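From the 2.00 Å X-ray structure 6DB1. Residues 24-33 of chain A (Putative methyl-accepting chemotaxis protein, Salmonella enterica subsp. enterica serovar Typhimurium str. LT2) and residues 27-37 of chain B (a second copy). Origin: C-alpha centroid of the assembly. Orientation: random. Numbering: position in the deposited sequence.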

# COMPACT_ATOMS: atom_id res chain seq x y z
N LEU A 24 4.95 -6.63 -1.59
CA LEU A 24 5.30 -5.45 -0.81
C LEU A 24 4.06 -4.56 -0.62
O LEU A 24 3.82 -4.05 0.47
CB LEU A 24 6.44 -4.71 -1.51
CG LEU A 24 6.91 -3.40 -0.86
CD1 LEU A 24 7.38 -3.62 0.57
CD2 LEU A 24 8.02 -2.75 -1.69
N SER A 25 3.27 -4.35 -1.67
CA SER A 25 2.05 -3.52 -1.55
C SER A 25 1.03 -4.17 -0.61
O SER A 25 0.37 -3.49 0.16
CB SER A 25 1.42 -3.27 -2.88
OG SER A 25 2.23 -2.42 -3.66
N GLN A 26 0.91 -5.48 -0.71
CA GLN A 26 0.01 -6.22 0.13
C GLN A 26 0.47 -6.08 1.59
O GLN A 26 -0.37 -5.93 2.48
CB GLN A 26 -0.07 -7.67 -0.31
CG GLN A 26 -0.85 -7.88 -1.60
CD GLN A 26 -0.68 -9.26 -2.17
OE1 GLN A 26 0.31 -9.96 -1.90
NE2 GLN A 26 -1.62 -9.66 -3.00
N GLY A 27 1.79 -6.15 1.82
CA GLY A 27 2.31 -6.00 3.16
C GLY A 27 1.97 -4.63 3.73
O GLY A 27 1.61 -4.50 4.90
N ASN A 28 2.08 -3.62 2.89
CA ASN A 28 1.83 -2.22 3.26
C ASN A 28 0.34 -2.02 3.55
O ASN A 28 -0.06 -1.37 4.52
CB ASN A 28 2.32 -1.31 2.14
CG ASN A 28 2.73 0.07 2.60
OD1 ASN A 28 2.28 0.55 3.63
ND2 ASN A 28 3.61 0.69 1.85
N ASP A 29 -0.49 -2.56 2.66
CA ASP A 29 -1.90 -2.49 2.84
C ASP A 29 -2.31 -3.15 4.18
O ASP A 29 -3.11 -2.59 4.92
CB ASP A 29 -2.61 -3.22 1.71
CG ASP A 29 -4.09 -3.13 1.83
OD1 ASP A 29 -4.63 -2.05 2.15
OD2 ASP A 29 -4.72 -4.17 1.59
N GLN A 30 -1.73 -4.32 4.48
CA GLN A 30 -2.07 -5.07 5.72
C GLN A 30 -1.57 -4.33 6.97
O GLN A 30 -2.18 -4.45 8.05
CB GLN A 30 -1.49 -6.48 5.67
CG GLN A 30 -2.09 -7.34 4.57
CD GLN A 30 -3.56 -7.59 4.78
OE1 GLN A 30 -4.04 -7.72 5.91
NE2 GLN A 30 -4.28 -7.69 3.68
N TYR A 31 -0.47 -3.61 6.84
CA TYR A 31 -0.01 -2.83 7.93
C TYR A 31 -0.98 -1.65 8.16
O TYR A 31 -1.42 -1.43 9.30
CB TYR A 31 1.42 -2.34 7.69
CG TYR A 31 1.81 -1.23 8.62
CD1 TYR A 31 2.01 -1.47 9.97
CD2 TYR A 31 1.95 0.07 8.16
CE1 TYR A 31 2.34 -0.44 10.84
CE2 TYR A 31 2.29 1.11 9.01
CZ TYR A 31 2.48 0.85 10.36
OH TYR A 31 2.83 1.86 11.20
N PHE A 32 -1.33 -0.90 7.11
CA PHE A 32 -2.24 0.23 7.31
C PHE A 32 -3.56 -0.29 7.88
O PHE A 32 -4.12 0.34 8.77
CB PHE A 32 -2.49 1.07 6.05
CG PHE A 32 -1.28 1.80 5.53
CD1 PHE A 32 -0.34 2.34 6.40
CD2 PHE A 32 -1.14 2.08 4.18
CE1 PHE A 32 0.76 3.04 5.93
CE2 PHE A 32 -0.04 2.78 3.71
CZ PHE A 32 0.91 3.26 4.59
N ARG A 33 -4.02 -1.43 7.39
CA ARG A 33 -5.25 -1.97 7.92
C ARG A 33 -5.09 -2.20 9.42
O ARG A 33 -5.90 -1.72 10.20
CB ARG A 33 -5.65 -3.26 7.21
CG ARG A 33 -6.26 -3.06 5.83
CD ARG A 33 -6.64 -4.38 5.20
NE ARG A 33 -7.38 -4.18 3.97
CZ ARG A 33 -7.83 -5.16 3.20
NH1 ARG A 33 -7.58 -6.42 3.54
NH2 ARG A 33 -8.53 -4.88 2.11
N GLY B 27 0.41 0.80 -10.54
CA GLY B 27 -0.63 1.69 -10.11
C GLY B 27 -0.92 1.53 -8.63
O GLY B 27 -1.14 2.51 -7.92
N ASN B 28 -0.94 0.28 -8.15
CA ASN B 28 -1.25 0.02 -6.76
C ASN B 28 -0.08 0.52 -5.89
O ASN B 28 -0.28 1.02 -4.79
CB ASN B 28 -1.54 -1.46 -6.53
CG ASN B 28 -2.24 -1.72 -5.22
OD1 ASN B 28 -3.04 -0.90 -4.77
ND2 ASN B 28 -1.97 -2.87 -4.62
N ASP B 29 1.13 0.37 -6.39
CA ASP B 29 2.32 0.83 -5.68
C ASP B 29 2.30 2.36 -5.56
O ASP B 29 2.56 2.92 -4.49
CB ASP B 29 3.56 0.34 -6.44
CG ASP B 29 4.85 0.89 -5.88
OD1 ASP B 29 5.18 0.54 -4.72
OD2 ASP B 29 5.55 1.63 -6.61
N GLN B 30 1.97 3.05 -6.65
CA GLN B 30 1.90 4.52 -6.63
C GLN B 30 0.84 4.99 -5.63
O GLN B 30 1.01 6.02 -5.01
CB GLN B 30 1.65 5.07 -8.03
CG GLN B 30 2.87 4.88 -8.91
CD GLN B 30 4.06 5.61 -8.35
OE1 GLN B 30 4.01 6.80 -8.04
NE2 GLN B 30 5.16 4.88 -8.22
N TYR B 31 -0.20 4.19 -5.42
CA TYR B 31 -1.19 4.53 -4.47
C TYR B 31 -0.55 4.59 -3.08
O TYR B 31 -0.69 5.59 -2.37
CB TYR B 31 -2.35 3.54 -4.49
CG TYR B 31 -3.26 3.68 -3.31
CD1 TYR B 31 -4.12 4.77 -3.19
CD2 TYR B 31 -3.25 2.76 -2.28
CE1 TYR B 31 -4.95 4.92 -2.10
CE2 TYR B 31 -4.06 2.91 -1.17
CZ TYR B 31 -4.93 3.99 -1.09
OH TYR B 31 -5.73 4.16 -0.01
N PHE B 32 0.16 3.52 -2.71
CA PHE B 32 0.79 3.48 -1.39
C PHE B 32 1.85 4.58 -1.29
O PHE B 32 1.99 5.15 -0.24
CB PHE B 32 1.33 2.08 -1.07
CG PHE B 32 0.23 1.10 -0.81
CD1 PHE B 32 -0.49 1.14 0.38
CD2 PHE B 32 -0.15 0.17 -1.77
CE1 PHE B 32 -1.54 0.27 0.60
CE2 PHE B 32 -1.20 -0.70 -1.54
CZ PHE B 32 -1.90 -0.64 -0.36
N ARG B 33 2.58 4.88 -2.35
CA ARG B 33 3.57 5.95 -2.28
C ARG B 33 2.84 7.26 -1.95
O ARG B 33 3.31 8.05 -1.13
CB ARG B 33 4.34 6.11 -3.59
CG ARG B 33 5.10 4.89 -4.08
CD ARG B 33 6.32 4.49 -3.25
NE ARG B 33 5.99 4.06 -1.90
CZ ARG B 33 5.59 2.82 -1.57
NH1 ARG B 33 5.30 2.52 -0.32
NH2 ARG B 33 5.47 1.91 -2.52
N PHE B 34 1.72 7.48 -2.63
CA PHE B 34 0.89 8.69 -2.48
C PHE B 34 0.39 8.84 -1.05
O PHE B 34 0.53 9.90 -0.43
CB PHE B 34 -0.34 8.66 -3.38
CG PHE B 34 -1.42 9.62 -2.95
CD1 PHE B 34 -1.34 10.97 -3.28
CD2 PHE B 34 -2.52 9.18 -2.23
CE1 PHE B 34 -2.33 11.85 -2.89
CE2 PHE B 34 -3.53 10.07 -1.86
CZ PHE B 34 -3.42 11.39 -2.17
N VAL B 35 -0.24 7.78 -0.54
CA VAL B 35 -0.76 7.86 0.83
C VAL B 35 0.40 8.17 1.79
O VAL B 35 0.32 9.09 2.61
CB VAL B 35 -1.49 6.57 1.25
CG1 VAL B 35 -1.83 6.57 2.72
CG2 VAL B 35 -2.73 6.33 0.41
N THR B 36 1.48 7.40 1.68
CA THR B 36 2.63 7.59 2.59
C THR B 36 3.23 9.01 2.50
O THR B 36 3.59 9.60 3.52
CB THR B 36 3.73 6.56 2.33
OG1 THR B 36 3.13 5.26 2.37
CG2 THR B 36 4.85 6.65 3.34
N ARG B 37 3.37 9.54 1.30
CA ARG B 37 3.98 10.84 1.13
C ARG B 37 3.02 11.95 1.62
O ARG B 37 3.46 12.96 2.23
CB ARG B 37 4.37 11.04 -0.34
CG ARG B 37 5.50 10.16 -0.86
CD ARG B 37 5.66 10.43 -2.34
NE ARG B 37 6.86 9.87 -2.94
CZ ARG B 37 7.31 10.21 -4.14
NH1 ARG B 37 6.66 11.11 -4.87
NH2 ARG B 37 8.44 9.70 -4.60
O HOH W 1 5.19 -2.32 -3.93

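Two helices from two copies of the same chemotaxis protein run in the same general direction, their axes crossing at 40° and approaching to 9.9 Å. Contact repeats along chain B at the spacing of helical turns: N28(B), F32(B) and V35(B) aim their CA-to-CB bonds toward chain A, D29(B) and T36(B) flank sideways, while Q30(B) and F34(B) stay out of reach.

N28(B) opens the contact modestly. Its ND2 lies 3.8 Å from CB of S25(A), a packing distance. One residue on, the backbones come closest in register, with CA of D29(B) 6.0 Å from CA of S25(A). A small side chain lies at this point: OG of S25(A) is 3.8 Å from CA of D29(B). The two side chains are also joined through a water, which donates to OD1 of D29(B) at 3.0 Å and hydrogen-bonds to OG of S25(A), also at 3.0 Å.

F32(B) is the organizing residue, with the largest covered area of either stretch. It is a knob in a hole formed by S25(A), N28(A), D29(A) and F32(A), residues spaced so that successive turns of one helix surround a single ring. The backbone O of S25(A) and CB of N28(A) lie over one face of that ring, the carbonyl 3.6 Å from CE2 of F32(B). That same O of S25(A) accepts the helical bond from N of D29(A) at 2.8 Å, so the ring packs on backbone already committed to its own helix. CB of D29(A) comes within 3.4 Å of CZ of F32(B), while CE2 of F32(A) meets the ring's edge, 3.7 Å from CD1 of F32(B). The two copies of this phenylalanine thus touch, but their surroundings differ.

R33(B) starts out pointing away, yet its m, m, p side chain curls back to the contact. NH2 of R33(B) makes a salt bridge with OD1 of D29(B) at 2.6 Å, within its own helix, so this acid serves both the arginine and the bridging water. The guanidinium edge also faces the side-chain amide of N28(A).

The last turn receives F32(A). CG1 of V35(B) is a looser apolar neighbour, 4.3 Å from CE2 of F32(A). OG1 of T36(B) approaches the ring edge, 3.7 Å from CZ of F32(A), while donating to the backbone O of F32(B) at 2.9 Å. The hydroxyl is therefore satisfied within its own helix, even as it packs beside an aromatic ring.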